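Local coordinates for ABC-type transport system, molybdenum-specific extracellular solute-binding protein (Clostridium difficile, PDB 4KD5), which probably captures molybdate or tungstate outside the cell as the solute-binding component of an ABC transporter, at residues Gln47-Ile50 with Glu51-Ala54. Sequence-based numbering, arbitrary orientation.
Sequences QQQI and EQGA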
# COMPACT_ATOMS: atom_id res chain seq x y z
N GLN A 47 -17.09 12.44 14.27
CA GLN A 47 -17.85 12.15 13.06
C GLN A 47 -18.10 13.42 12.26
O GLN A 47 -17.94 13.44 11.04
CB GLN A 47 -19.18 11.48 13.42
CG GLN A 47 -20.16 11.35 12.27
CD GLN A 47 -21.57 11.02 12.73
OE1 GLN A 47 -21.78 10.49 13.82
NE2 GLN A 47 -22.56 11.35 11.90
N GLN A 48 -18.49 14.49 12.96
CA GLN A 48 -18.79 15.77 12.33
C GLN A 48 -17.59 16.37 11.61
O GLN A 48 -17.72 16.90 10.51
CB GLN A 48 -19.33 16.76 13.38
CG GLN A 48 -20.67 16.36 13.97
CD GLN A 48 -20.85 16.81 15.41
OE1 GLN A 48 -21.68 16.26 16.14
NE2 GLN A 48 -20.07 17.80 15.82
N GLN A 49 -16.41 16.27 12.22
CA GLN A 49 -15.18 16.77 11.61
C GLN A 49 -14.86 16.04 10.31
O GLN A 49 -14.50 16.66 9.31
CB GLN A 49 -14.00 16.66 12.58
CG GLN A 49 -14.05 17.66 13.72
CD GLN A 49 -14.11 19.10 13.24
OE1 GLN A 49 -13.19 19.57 12.57
NE2 GLN A 49 -15.19 19.80 13.58
N ILE A 50 -14.97 14.72 10.33
CA ILE A 50 -14.78 13.90 9.14
C ILE A 50 -15.80 14.30 8.07
O ILE A 50 -15.50 14.30 6.88
CB ILE A 50 -14.89 12.40 9.48
CG1 ILE A 50 -13.80 12.00 10.47
CG2 ILE A 50 -14.79 11.54 8.23
CD1 ILE A 50 -13.86 10.56 10.92
N GLU A 51 -17.01 14.65 8.51
CA GLU A 51 -18.06 15.09 7.60
C GLU A 51 -17.77 16.47 7.02
O GLU A 51 -18.24 16.80 5.94
CB GLU A 51 -19.43 15.08 8.30
CG GLU A 51 -20.01 13.69 8.56
CD GLU A 51 -21.21 13.71 9.49
OE1 GLU A 51 -21.20 14.50 10.47
OE2 GLU A 51 -22.17 12.94 9.26
N GLN A 52 -17.01 17.28 7.76
CA GLN A 52 -16.62 18.62 7.30
C GLN A 52 -15.43 18.54 6.34
O GLN A 52 -15.17 19.47 5.59
CB GLN A 52 -16.29 19.53 8.49
CG GLN A 52 -17.48 19.87 9.38
CD GLN A 52 -17.09 20.54 10.68
OE1 GLN A 52 -15.98 21.07 10.82
NE2 GLN A 52 -18.00 20.53 11.65
N GLY A 53 -14.71 17.42 6.39
CA GLY A 53 -13.57 17.22 5.52
C GLY A 53 -12.23 17.39 6.22
O GLY A 53 -11.22 17.68 5.57
N ALA A 54 -12.23 17.23 7.53
CA ALA A 54 -10.99 17.29 8.31
C ALA A 54 -10.10 16.11 7.93
O ALA A 54 -10.56 14.97 7.89
CB ALA A 54 -11.29 17.26 9.79
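Glu51 N bonds back to Gln47 O at 3.0 Å in the last turns of helix 43-52, and the weak bond from Gln52 N to Gln48 O follows it before the backbone leaves the helix at Gly53. Gln47 and Glu51 are joined a second time by their side chains: Gln47 NE2 donates to Glu51 OE2 at 3.1 Å, nearly straight at 170°. Gln47 keeps the acceptor in its own amide plane, yet reaches the carboxylate from above, and the two planes stand 65° apart. With CG trans to the backbone N (chi1 170°) and an extended chain, Gln47 reaches across to the carboxylate of Glu51, whose CG lies 3.2 Å from Gln47 O. Glu51 is buried against Val69 and Leu70 of helix 65-72 and near Glu73, so the amide N-H probably eases the crowding of like charges.

The helix ends in a Schellman motif. Gly53, at positive phi, is its C-prime residue: Ala54 N turns back to Gln49 O at 2.9 Å, while Gly53 N makes a weak bond to Ile50 O. Gln49 O also receives weak bonds from Gln52 N and Gly53 N, and the methyl CB of Ala54 sits 3.3 Å from that oxygen and packs on Gln49 CB. Folded at chi2, Gln49 brings its NE2 to 3.1 Å from Gln52 OE1, the two amides being turned steeply to each other. At the end of the helix, Gln52 O accepts a hydrogen bond from Asn39 ND2 of the second subunit, while the buried Ile50 rests on Ile199.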